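Local atomic coordinates of probable secreted solute-binding lipoprotein (Streptomyces coelicolor, PDB entry 3I3V), a protein that probably binds a solute outside the cell and serves in its transport across the membrane, as other extracellular solute-binding proteins do. Residues Q149-A154 with F212-D217; D136-D141 with R158-A163; A78-G83 with G289-P294; D49-V54 with D66-N71. One frame throughout, in Å; residues are numbered along the deposited sequence.

Interaction 1: residues Q149-A154 with F212-D217; sequences QLIAAA and FAHLRD
Leu150 and Ile151 of helix 147-159 meet His214 and Leu215 of helix 203-217 in a small apolar contact between two helices running the same way in one lobe of the solute-binding fold. The axes of the two short segments lie 10.3 Å apart at an angle of only 16°, so the helices are nearly parallel and set rather wide, and the longer side chains do the bridging. Ile151 and Leu215 have the closest CA pair, at 6.6 Å. The middle of the contact belongs to Leu215. Its CG lies beside the backbone N (chi1 -68°), which carries the isobutyl group across to the other helix, where the CD2 methyl rests 3.7 Å from Ile151 CG1. The same methyl also reaches Leu150 CD2, 4.0 Å away, and the two leucine side chains cross at about a right angle. Ile151 extends farther toward the outside: its CD1 comes obliquely to the His214 imidazole, 3.9 Å from both CD2 and NE2 of that ring. Both Leu150 and Leu215 touch Trp268 as well, which continues the apolar patch on the buried side. Arg216 looks a different way; it pairs with Asp217 next to it through weak hydrogen bonds within a salt bridge, and gives further bonds to the carbonyl oxygens of Ser376 and Thr381. Across these two segments the helices meet through carbon packing and one imidazole, with no hydrogen bond; the contact grades from the buried leucines to the exposed His214 ring and fixes no precise polar geometry.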
loop_
_atom_site.group_PDB
_atom_site.type_symbol
_atom_site.label_atom_id
_atom_site.label_comp_id
_atom_site.label_asym_id
_atom_site.label_seq_id
_atom_site.Cartn_x
_atom_site.Cartn_y
_atom_site.Cartn_z
ATOM N N GLN C 149 -39.875 15.419 56.983
ATOM C CA GLN C 149 -38.791 14.759 57.704
ATOM C C GLN C 149 -37.856 15.793 58.331
ATOM O O GLN C 149 -37.387 15.608 59.457
ATOM C CB GLN C 149 -38.007 13.846 56.762
ATOM C CG GLN C 149 -38.836 12.723 56.169
ATOM C CD GLN C 149 -38.101 11.970 55.068
ATOM O OE1 GLN C 149 -36.997 12.349 54.667
ATOM N NE2 GLN C 149 -38.722 10.904 54.566
ATOM N N LEU C 150 -37.594 16.881 57.606
ATOM C CA LEU C 150 -36.718 17.932 58.111
ATOM C C LEU C 150 -37.294 18.493 59.394
ATOM O O LEU C 150 -36.581 18.688 60.372
ATOM C CB LEU C 150 -36.570 19.061 57.089
ATOM C CG LEU C 150 -35.749 20.292 57.509
ATOM C CD1 LEU C 150 -34.321 19.895 57.878
ATOM C CD2 LEU C 150 -35.737 21.298 56.367
ATOM N N ILE C 151 -38.594 18.761 59.387
ATOM C CA ILE C 151 -39.232 19.292 60.575
ATOM C C ILE C 151 -39.124 18.293 61.718
ATOM O O ILE C 151 -38.827 18.677 62.848
ATOM C CB ILE C 151 -40.715 19.606 60.332
ATOM C CG1 ILE C 151 -40.848 20.671 59.244
ATOM C CG2 ILE C 151 -41.357 20.087 61.628
ATOM C CD1 ILE C 151 -42.271 21.130 59.014
ATOM N N ALA C 152 -39.366 17.018 61.412
ATOM C CA ALA C 152 -39.305 15.947 62.409
ATOM C C ALA C 152 -37.899 15.820 62.983
ATOM O O ALA C 152 -37.726 15.531 64.168
ATOM C CB ALA C 152 -39.744 14.608 61.787
ATOM N N ALA C 153 -36.893 16.036 62.143
ATOM C CA ALA C 153 -35.516 15.959 62.604
ATOM C C ALA C 153 -35.233 17.173 63.487
ATOM O O ALA C 153 -34.560 17.065 64.517
ATOM C CB ALA C 153 -34.574 15.931 61.416
ATOM N N ALA C 154 -35.764 18.329 63.091
ATOM C CA ALA C 154 -35.569 19.563 63.857
ATOM C C ALA C 154 -36.114 19.378 65.270
ATOM O O ALA C 154 -35.464 19.759 66.248
ATOM C CB ALA C 154 -36.274 20.730 63.170
ATOM N N PHE C 212 -41.373 28.004 53.163
ATOM C CA PHE C 212 -40.398 28.607 54.061
ATOM C C PHE C 212 -41.001 28.945 55.415
ATOM O O PHE C 212 -40.425 28.628 56.452
ATOM C CB PHE C 212 -39.828 29.888 53.461
ATOM C CG PHE C 212 -38.922 30.632 54.394
ATOM C CD1 PHE C 212 -37.596 30.248 54.548
ATOM C CD2 PHE C 212 -39.410 31.692 55.154
ATOM C CE1 PHE C 212 -36.763 30.907 55.444
ATOM C CE2 PHE C 212 -38.588 32.359 56.056
ATOM C CZ PHE C 212 -37.257 31.965 56.202
ATOM N N ALA C 213 -42.152 29.614 55.396
ATOM C CA ALA C 213 -42.837 30.023 56.621
ATOM C C ALA C 213 -43.223 28.832 57.482
ATOM O O ALA C 213 -43.202 28.912 58.712
ATOM C CB ALA C 213 -44.076 30.843 56.280
ATOM N N HIS C 214 -43.583 27.731 56.831
ATOM C CA HIS C 214 -43.961 26.515 57.538
ATOM C C HIS C 214 -42.716 25.995 58.273
ATOM O O HIS C 214 -42.732 25.835 59.491
ATOM C CB HIS C 214 -44.496 25.486 56.530
ATOM C CG HIS C 214 -45.073 24.250 57.156
ATOM N ND1 HIS C 214 -45.909 24.285 58.252
ATOM C CD2 HIS C 214 -44.962 22.945 56.810
ATOM C CE1 HIS C 214 -46.288 23.057 58.554
ATOM N NE2 HIS C 214 -45.727 22.225 57.694
ATOM N N LEU C 215 -41.633 25.765 57.532
ATOM C CA LEU C 215 -40.386 25.273 58.117
ATOM C C LEU C 215 -39.912 26.133 59.283
ATOM O O LEU C 215 -39.626 25.625 60.360
ATOM C CB LEU C 215 -39.290 25.206 57.049
ATOM C CG LEU C 215 -39.490 24.162 55.942
ATOM C CD1 LEU C 215 -38.402 24.297 54.883
ATOM C CD2 LEU C 215 -39.473 22.770 56.549
ATOM N N ARG C 216 -39.828 27.437 59.060
ATOM C CA ARG C 216 -39.393 28.389 60.083
ATOM C C ARG C 216 -40.263 28.370 61.353
ATOM O O ARG C 216 -39.750 28.360 62.476
ATOM C CB ARG C 216 -39.406 29.800 59.482
ATOM C CG ARG C 216 -39.182 30.930 60.470
ATOM C CD ARG C 216 -39.802 32.215 59.941
ATOM N NE ARG C 216 -41.248 32.053 59.820
ATOM C CZ ARG C 216 -42.072 32.941 59.279
ATOM N NH1 ARG C 216 -41.605 34.077 58.795
ATOM N NH2 ARG C 216 -43.368 32.685 59.224
ATOM N N ASP C 217 -41.579 28.400 61.174
ATOM C CA ASP C 217 -42.488 28.392 62.315
ATOM C C ASP C 217 -42.378 27.066 63.059
ATOM O O ASP C 217 -42.571 27.017 64.272
ATOM C CB ASP C 217 -43.929 28.642 61.853
ATOM C CG ASP C 217 -44.168 30.094 61.446
ATOM O OD1 ASP C 217 -45.285 30.422 60.987
ATOM O OD2 ASP C 217 -43.241 30.915 61.597
#

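Interaction 2: residues D136-D141 with R158-A163; sequences DRAGVD and RAKGIA
The flat group met in this contact is the peptide carbonyl of Arg137: Lys160 CG stands 3.9 Å from Arg137 O, tilted off the peptide plane rather than lying in it. No aromatic ring takes part, and nothing stacks across the contact. What meets are two helix ends, each closed by a Schellman motif. Helix 132-138 stops at Gly139, whose N bonds back to Asp136 O at 3.1 Å; helix 147-159 runs out into Gly161, whose N bonds back to Arg158 O at 2.8 Å. Both glycines have positive phi, and the backbone angles of Gly139 would jam a CB against the preceding carbonyl. Beyond Gly161 the chain leads into strand 163-166, so the contact joins a helix end to a helix-to-strand turn at the surface. Lys160 makes the closest approaches. Its chain is bent twice, with chi2 -53° and chi3 -61°, and this folds the methylenes over the end of the other helix. CE passes 4.2 Å from Arg137 O; the positive charge of the lysine near this helix C-terminus is probably mildly favourable. Alongside, Ile162 CD1 lies 4.4 Å from Arg137 CB, and the isoleucine also touches Leu134 of helix 132-138. The tightest approach between the segments is at Ala138, where the CA lies 3.7 Å from Lys160 CG and the CB 4.2 Å from that same methylene.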
loop_
_atom_site.group_PDB
_atom_site.type_symbol
_atom_site.label_atom_id
_atom_site.label_comp_id
_atom_site.label_asym_id
_atom_site.label_seq_id
_atom_site.Cartn_x
_atom_site.Cartn_y
_atom_site.Cartn_z
ATOM N N ASP C 136 -27.417 11.386 65.051
ATOM C CA ASP C 136 -27.452 10.111 65.756
ATOM C C ASP C 136 -27.828 10.317 67.220
ATOM O O ASP C 136 -28.664 9.587 67.747
ATOM C CB ASP C 136 -26.097 9.395 65.673
ATOM C CG ASP C 136 -25.886 8.677 64.342
ATOM O OD1 ASP C 136 -26.870 8.414 63.617
ATOM O OD2 ASP C 136 -24.722 8.353 64.027
ATOM N N ARG C 137 -27.218 11.302 67.877
ATOM C CA ARG C 137 -27.535 11.571 69.277
ATOM C C ARG C 137 -29.023 11.870 69.439
ATOM O O ARG C 137 -29.625 11.552 70.466
ATOM C CB ARG C 137 -26.767 12.785 69.810
ATOM C CG ARG C 137 -25.268 12.802 69.588
ATOM C CD ARG C 137 -24.620 13.872 70.481
ATOM N NE ARG C 137 -23.379 14.428 69.931
ATOM C CZ ARG C 137 -22.293 13.718 69.632
ATOM N NH1 ARG C 137 -22.277 12.404 69.828
ATOM N NH2 ARG C 137 -21.219 14.324 69.132
ATOM N N ALA C 138 -29.609 12.489 68.417
ATOM C CA ALA C 138 -31.016 12.873 68.448
ATOM C C ALA C 138 -31.991 11.766 68.074
ATOM O O ALA C 138 -33.184 11.861 68.358
ATOM C CB ALA C 138 -31.236 14.081 67.543
ATOM N N GLY C 139 -31.495 10.721 67.426
ATOM C CA GLY C 139 -32.379 9.636 67.052
ATOM C C GLY C 139 -32.823 9.650 65.604
ATOM O O GLY C 139 -33.627 8.814 65.200
ATOM N N VAL C 140 -32.326 10.603 64.821
ATOM C CA VAL C 140 -32.675 10.669 63.404
ATOM C C VAL C 140 -31.547 9.935 62.683
ATOM O O VAL C 140 -30.418 10.407 62.607
ATOM C CB VAL C 140 -32.843 12.147 62.919
ATOM C CG1 VAL C 140 -32.101 13.083 63.839
ATOM C CG2 VAL C 140 -32.362 12.303 61.492
ATOM N N ASP C 141 -31.883 8.760 62.166
ATOM C CA ASP C 141 -30.934 7.870 61.508
ATOM C C ASP C 141 -30.755 8.036 60.004
ATOM O O ASP C 141 -30.016 7.269 59.381
ATOM C CB ASP C 141 -31.335 6.429 61.822
ATOM C CG ASP C 141 -32.555 6.357 62.735
ATOM O OD1 ASP C 141 -33.603 6.928 62.354
ATOM O OD2 ASP C 141 -32.466 5.744 63.827
ATOM N N ARG C 158 -33.866 19.473 68.665
ATOM C CA ARG C 158 -34.122 20.438 69.735
ATOM C C ARG C 158 -34.389 19.741 71.074
ATOM O O ARG C 158 -34.055 20.275 72.132
ATOM C CB ARG C 158 -35.318 21.334 69.371
ATOM C CG ARG C 158 -34.990 22.521 68.479
ATOM C CD ARG C 158 -36.266 23.193 68.012
ATOM N NE ARG C 158 -36.026 24.388 67.209
ATOM C CZ ARG C 158 -35.705 25.575 67.710
ATOM N NH1 ARG C 158 -35.583 25.744 69.019
ATOM N NH2 ARG C 158 -35.508 26.598 66.898
ATOM N N ALA C 159 -34.985 18.549 71.017
ATOM C CA ALA C 159 -35.300 17.776 72.219
ATOM C C ALA C 159 -34.056 17.395 73.012
ATOM O O ALA C 159 -34.123 17.233 74.229
ATOM C CB ALA C 159 -36.083 16.519 71.847
ATOM N N LYS C 160 -32.927 17.244 72.321
ATOM C CA LYS C 160 -31.676 16.901 72.981
ATOM C C LYS C 160 -30.892 18.183 73.228
ATOM O O LYS C 160 -29.737 18.150 73.652
ATOM C CB LYS C 160 -30.844 15.944 72.119
ATOM C CG LYS C 160 -31.592 14.701 71.638
ATOM C CD LYS C 160 -32.261 13.927 72.776
ATOM C CE LYS C 160 -31.258 13.421 73.801
ATOM N NZ LYS C 160 -31.945 12.663 74.887
ATOM N N GLY C 161 -31.531 19.314 72.947
ATOM C CA GLY C 161 -30.895 20.602 73.151
ATOM C C GLY C 161 -29.905 20.991 72.072
ATOM O O GLY C 161 -29.013 21.812 72.313
ATOM N N ILE C 162 -30.055 20.409 70.886
ATOM C CA ILE C 162 -29.167 20.706 69.766
ATOM C C ILE C 162 -29.908 21.529 68.706
ATOM O O ILE C 162 -30.991 21.155 68.255
ATOM C CB ILE C 162 -28.646 19.410 69.117
ATOM C CG1 ILE C 162 -28.019 18.508 70.188
ATOM C CG2 ILE C 162 -27.650 19.751 68.021
ATOM C CD1 ILE C 162 -27.606 17.131 69.689
ATOM N N ALA C 163 -29.327 22.657 68.319
ATOM C CA ALA C 163 -29.950 23.509 67.319
ATOM C C ALA C 163 -29.984 22.757 65.994
ATOM O O ALA C 163 -29.063 22.008 65.677
ATOM C CB ALA C 163 -29.167 24.815 67.176
#

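Interaction 3: residues A78-G83 with G289-P294; sequences AWTDVG and GFWISP
Trp79 and Trp291 form a T-shaped aromatic pair, and the route out along Trp79 shows how it is made. At the start, Trp79 CB already touches the partner ring, 4.0 Å from Trp291 CZ3. The indole is swung with CG beside the backbone N (chi1 -74°), which turns the edge of its six-membered ring toward the face of the other indole. There CE3, on the edge of Trp79, stands over one face of Trp291, offset toward the rim: it is 3.7 Å from Trp291 CE3 and 3.9 Å from Trp291 CZ3. The six-membered ring centroids are 5.2 Å apart and the planes stand at 79°. On the polar side of the indole, Trp79 NE1 gives its hydrogen to Glu56 OE2, a bond that helps set the rotation of the ring. Trp291 NE1 is likewise engaged, with Val70 O. Beside the pair, Thr80 OG1 comes obliquely to the Trp291 ring, 4.1 Å from CZ3, and farther along Pro294 CG packs 4.0 Å from Gly83 O. An alanine at Trp291 would remove the face on which the Trp79 edge rests, and would probably open a gap in this buried layer and leave Val70 O without its indole partner. The short helix 79-82, ended by a Schellman motif at Gly83, packs against strand 289-292, an outermost strand of the mixed sheet. Trp79 itself sits in the corner where helix 51-60 (Ala52, Tyr55) meets strand 67-70 (Val68, Val70).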
loop_
_atom_site.group_PDB
_atom_site.type_symbol
_atom_site.label_atom_id
_atom_site.label_comp_id
_atom_site.label_asym_id
_atom_site.label_seq_id
_atom_site.Cartn_x
_atom_site.Cartn_y
_atom_site.Cartn_z
ATOM N N ALA C 78 -21.829 45.029 31.996
ATOM C CA ALA C 78 -21.966 46.063 30.974
ATOM C C ALA C 78 -20.782 46.171 30.020
ATOM O O ALA C 78 -20.833 46.946 29.072
ATOM C CB ALA C 78 -22.190 47.423 31.640
ATOM N N TRP C 79 -19.727 45.404 30.261
ATOM C CA TRP C 79 -18.536 45.467 29.414
ATOM C C TRP C 79 -18.707 44.977 27.987
ATOM O O TRP C 79 -18.170 45.572 27.062
ATOM C CB TRP C 79 -17.382 44.680 30.052
ATOM C CG TRP C 79 -16.749 45.357 31.230
ATOM C CD1 TRP C 79 -17.029 46.609 31.712
ATOM C CD2 TRP C 79 -15.671 44.853 32.030
ATOM N NE1 TRP C 79 -16.188 46.915 32.751
ATOM C CE2 TRP C 79 -15.345 45.855 32.969
ATOM C CE3 TRP C 79 -14.949 43.652 32.043
ATOM C CZ2 TRP C 79 -14.324 45.693 33.915
ATOM C CZ3 TRP C 79 -13.934 43.493 32.985
ATOM C CH2 TRP C 79 -13.634 44.508 33.907
ATOM N N THR C 80 -19.439 43.886 27.813
ATOM C CA THR C 80 -19.615 43.301 26.494
ATOM C C THR C 80 -20.355 44.191 25.505
ATOM O O THR C 80 -19.888 44.400 24.392
ATOM C CB THR C 80 -20.342 41.940 26.575
ATOM O OG1 THR C 80 -19.659 41.090 27.502
ATOM C CG2 THR C 80 -20.348 41.255 25.219
ATOM N N ASP C 81 -21.497 44.734 25.904
ATOM C CA ASP C 81 -22.251 45.567 24.985
ATOM C C ASP C 81 -21.528 46.844 24.559
ATOM O O ASP C 81 -21.596 47.219 23.391
ATOM C CB ASP C 81 -23.617 45.910 25.567
ATOM C CG ASP C 81 -24.577 46.414 24.513
ATOM O OD1 ASP C 81 -24.838 45.656 23.554
ATOM O OD2 ASP C 81 -25.068 47.557 24.641
ATOM N N VAL C 82 -20.837 47.511 25.483
ATOM C CA VAL C 82 -20.121 48.733 25.115
ATOM C C VAL C 82 -18.760 48.461 24.481
ATOM O O VAL C 82 -18.118 49.374 23.975
ATOM C CB VAL C 82 -19.909 49.678 26.323
ATOM C CG1 VAL C 82 -21.249 50.096 26.889
ATOM C CG2 VAL C 82 -19.055 49.001 27.379
ATOM N N GLY C 83 -18.314 47.210 24.514
ATOM C CA GLY C 83 -17.031 46.890 23.915
ATOM C C GLY C 83 -15.795 47.131 24.764
ATOM O O GLY C 83 -14.692 47.247 24.224
ATOM N N GLY C 289 -13.749 34.761 35.752
ATOM C CA GLY C 289 -13.646 34.232 34.404
ATOM C C GLY C 289 -12.575 35.012 33.659
ATOM O O GLY C 289 -12.121 36.047 34.158
ATOM N N PHE C 290 -12.170 34.523 32.481
ATOM C CA PHE C 290 -11.140 35.176 31.664
ATOM C C PHE C 290 -11.750 36.098 30.596
ATOM O O PHE C 290 -12.497 35.641 29.729
ATOM C CB PHE C 290 -10.268 34.118 30.954
ATOM C CG PHE C 290 -9.395 33.304 31.885
ATOM C CD1 PHE C 290 -8.207 33.824 32.391
ATOM C CD2 PHE C 290 -9.758 32.001 32.241
ATOM C CE1 PHE C 290 -7.383 33.059 33.236
ATOM C CE2 PHE C 290 -8.941 31.239 33.083
ATOM C CZ PHE C 290 -7.751 31.772 33.579
ATOM N N TRP C 291 -11.421 37.388 30.645
ATOM C CA TRP C 291 -11.943 38.330 29.661
ATOM C C TRP C 291 -10.802 38.801 28.765
ATOM O O TRP C 291 -9.657 38.899 29.215
ATOM C CB TRP C 291 -12.574 39.550 30.346
ATOM C CG TRP C 291 -13.649 39.230 31.340
ATOM C CD1 TRP C 291 -13.515 38.502 32.489
ATOM C CD2 TRP C 291 -15.011 39.684 31.310
ATOM N NE1 TRP C 291 -14.704 38.480 33.178
ATOM C CE2 TRP C 291 -15.638 39.198 32.479
ATOM C CE3 TRP C 291 -15.760 40.457 30.410
ATOM C CZ2 TRP C 291 -16.979 39.460 32.774
ATOM C CZ3 TRP C 291 -17.090 40.718 30.703
ATOM C CH2 TRP C 291 -17.687 40.223 31.876
ATOM N N ILE C 292 -11.105 39.086 27.500
ATOM C CA ILE C 292 -10.066 39.563 26.592
ATOM C C ILE C 292 -10.344 41.001 26.171
ATOM O O ILE C 292 -11.431 41.322 25.710
ATOM C CB ILE C 292 -9.956 38.685 25.332
ATOM C CG1 ILE C 292 -9.602 37.251 25.733
ATOM C CG2 ILE C 292 -8.884 39.255 24.393
ATOM C CD1 ILE C 292 -9.294 36.347 24.559
ATOM N N SER C 293 -9.351 41.867 26.331
ATOM C CA SER C 293 -9.516 43.268 25.972
ATOM C C SER C 293 -9.103 43.521 24.535
ATOM O O SER C 293 -8.506 42.658 23.891
ATOM C CB SER C 293 -8.660 44.141 26.872
ATOM O OG SER C 293 -7.292 43.906 26.589
ATOM N N PRO C 294 -9.442 44.704 23.997
ATOM C CA PRO C 294 -9.037 44.978 22.613
ATOM C C PRO C 294 -7.512 44.927 22.504
ATOM O O PRO C 294 -6.973 44.486 21.495
ATOM C CB PRO C 294 -9.618 46.364 22.357
ATOM C CG PRO C 294 -10.938 46.282 23.106
ATOM C CD PRO C 294 -10.511 45.625 24.425
#

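Interaction 4: residues D49-V54 with D66-N71; sequences DDLAQV and DVVMVN
Apolar packing comes first, and Leu51 supplies nearly all of it from the helix side. Its CD2 methyl touches two valines of the strand, Val68 CG1 at 3.7 Å and Val70 CG1 at 3.4 Å, the second closer than ordinary van der Waals contact. CD1 also packs on Val70 CG1, at 3.7 Å. The side chain runs out extended, CG anti to the backbone N (chi1 175°), which delivers both methyls to the strand. Val68 and Val70 point toward the helix, while Met69, a selenomethionine, points away on the other face. This is helix-on-sheet packing within a beta-alpha-beta crossover: strand 41-46 leads through helix 51-60 to strand 67-70, parallel to it, with strand 9-14 between the two. An alanine in place of Leu51 would remove both methyls and would probably leave a gap over Val68 and Val70. Against the strand backbone, Leu51 CD1 lies 3.9 Å from Met69 O, a plain van der Waals contact; no hydrogen bond crosses between the segments. Within 49-54, Val54 N bonds to Asp50 O at 3.0 Å, and Gln53 NE2 reaches back weakly to Asp49 O at 3.4 Å; the strand bonds to its sheet neighbours.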
loop_
_atom_site.group_PDB
_atom_site.type_symbol
_atom_site.label_atom_id
_atom_site.label_comp_id
_atom_site.label_asym_id
_atom_site.label_seq_id
_atom_site.Cartn_x
_atom_site.Cartn_y
_atom_site.Cartn_z
ATOM N N ASP C 49 -12.052 44.361 44.889
ATOM C CA ASP C 49 -13.380 44.868 44.574
ATOM C C ASP C 49 -13.363 46.019 43.573
ATOM O O ASP C 49 -14.354 46.250 42.874
ATOM C CB ASP C 49 -14.077 45.317 45.861
ATOM C CG ASP C 49 -14.457 44.148 46.750
ATOM O OD1 ASP C 49 -14.778 44.372 47.939
ATOM O OD2 ASP C 49 -14.446 43.002 46.251
ATOM N N ASP C 50 -12.241 46.730 43.498
ATOM C CA ASP C 50 -12.121 47.859 42.585
ATOM C C ASP C 50 -11.394 47.552 41.265
ATOM O O ASP C 50 -10.949 48.468 40.578
ATOM C CB ASP C 50 -11.412 49.021 43.287
ATOM C CG ASP C 50 -9.968 48.703 43.633
ATOM O OD1 ASP C 50 -9.238 49.619 44.065
ATOM O OD2 ASP C 50 -9.553 47.534 43.477
ATOM N N LEU C 51 -11.263 46.282 40.904
ATOM C CA LEU C 51 -10.572 45.945 39.655
ATOM C C LEU C 51 -11.328 46.495 38.452
ATOM O O LEU C 51 -10.732 47.101 37.558
ATOM C CB LEU C 51 -10.409 44.423 39.510
ATOM C CG LEU C 51 -9.799 43.902 38.200
ATOM C CD1 LEU C 51 -9.370 42.469 38.393
ATOM C CD2 LEU C 51 -10.815 44.002 37.045
ATOM N N ALA C 52 -12.637 46.265 38.428
ATOM C CA ALA C 52 -13.479 46.744 37.340
ATOM C C ALA C 52 -13.292 48.248 37.120
ATOM O O ALA C 52 -13.145 48.691 35.983
ATOM C CB ALA C 52 -14.937 46.437 37.644
ATOM N N GLN C 53 -13.298 49.026 38.201
ATOM C CA GLN C 53 -13.118 50.477 38.106
ATOM C C GLN C 53 -11.739 50.797 37.553
ATOM O O GLN C 53 -11.604 51.616 36.650
ATOM C CB GLN C 53 -13.266 51.157 39.486
ATOM C CG GLN C 53 -14.684 51.179 40.095
ATOM C CD GLN C 53 -15.179 49.818 40.616
ATOM O OE1 GLN C 53 -16.319 49.707 41.085
ATOM N NE2 GLN C 53 -14.332 48.788 40.538
ATOM N N VAL C 54 -10.715 50.151 38.108
ATOM C CA VAL C 54 -9.340 50.374 37.675
ATOM C C VAL C 54 -9.158 49.963 36.228
ATOM O O VAL C 54 -8.427 50.613 35.486
ATOM C CB VAL C 54 -8.344 49.575 38.526
ATOM C CG1 VAL C 54 -6.909 49.813 38.033
ATOM C CG2 VAL C 54 -8.487 49.977 39.981
ATOM N N ASP C 66 -4.192 42.929 28.859
ATOM C CA ASP C 66 -4.592 42.097 27.724
ATOM C C ASP C 66 -5.674 41.082 28.094
ATOM O O ASP C 66 -6.515 40.709 27.268
ATOM C CB ASP C 66 -3.371 41.350 27.179
ATOM C CG ASP C 66 -2.219 42.276 26.865
ATOM O OD1 ASP C 66 -2.402 43.177 26.019
ATOM O OD2 ASP C 66 -1.132 42.106 27.466
ATOM N N VAL C 67 -5.631 40.625 29.343
ATOM C CA VAL C 67 -6.583 39.640 29.845
ATOM C C VAL C 67 -7.032 40.069 31.230
ATOM O O VAL C 67 -6.227 40.535 32.046
ATOM C CB VAL C 67 -5.933 38.239 29.962
ATOM C CG1 VAL C 67 -6.904 37.270 30.605
ATOM C CG2 VAL C 67 -5.511 37.731 28.592
ATOM N N VAL C 68 -8.320 39.909 31.496
ATOM C CA VAL C 68 -8.870 40.285 32.787
ATOM C C VAL C 68 -9.446 39.071 33.497
ATOM O O VAL C 68 -10.014 38.188 32.871
ATOM C CB VAL C 68 -9.984 41.346 32.630
ATOM C CG1 VAL C 68 -10.395 41.868 33.998
ATOM C CG2 VAL C 68 -9.505 42.482 31.733
HETATM N N MSE C 69 -9.290 39.015 34.811
HETATM C CA MSE C 69 -9.837 37.901 35.563
HETATM C C MSE C 69 -10.758 38.428 36.640
HETATM O O MSE C 69 -10.312 38.784 37.726
HETATM C CB MSE C 69 -8.716 37.067 36.178
HETATM C CG MSE C 69 -7.795 36.418 35.144
HETATM SE SE MSE C 69 -6.393 35.324 35.945
HETATM C CE MSE C 69 -7.537 33.945 36.687
ATOM N N VAL C 70 -12.049 38.472 36.323
ATOM C CA VAL C 70 -13.075 38.962 37.247
ATOM C C VAL C 70 -14.337 38.120 37.150
ATOM O O VAL C 70 -14.528 37.363 36.197
ATOM C CB VAL C 70 -13.512 40.424 36.940
ATOM C CG1 VAL C 70 -12.839 41.374 37.872
ATOM C CG2 VAL C 70 -13.220 40.772 35.476
ATOM N N ASN C 71 -15.213 38.279 38.136
ATOM C CA ASN C 71 -16.456 37.544 38.142
ATOM C C ASN C 71 -17.492 38.348 37.369
ATOM O O ASN C 71 -17.196 39.428 36.848
ATOM C CB ASN C 71 -16.937 37.290 39.575
ATOM C CG ASN C 71 -17.163 38.581 40.361
ATOM O OD1 ASN C 71 -18.115 38.690 41.150
ATOM N ND2 ASN C 71 -16.281 39.556 40.167
#

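How the interactions relate
The four contacts fall into two pairs on opposite sides of the chain's centre. Interactions 3 and 4, with centres 10 Å apart, share a sheet: strands 289-292 and 67-70 are antiparallel neighbours, probably bonded from Gly289 N to Val70 O and from Trp291 N to Val68 O, each at 2.8 Å. Interactions 1 and 2 both use helix 147-159, their centres 14 Å apart, and touch where Ala153 CB meets Val140 CG2 at 4.2 Å. Between the pairs the centres are 42 to 52 Å apart, and even the nearest atoms, those of interactions 1 and 4, are about 25 Å apart. None of the four can be tied to a known solute site.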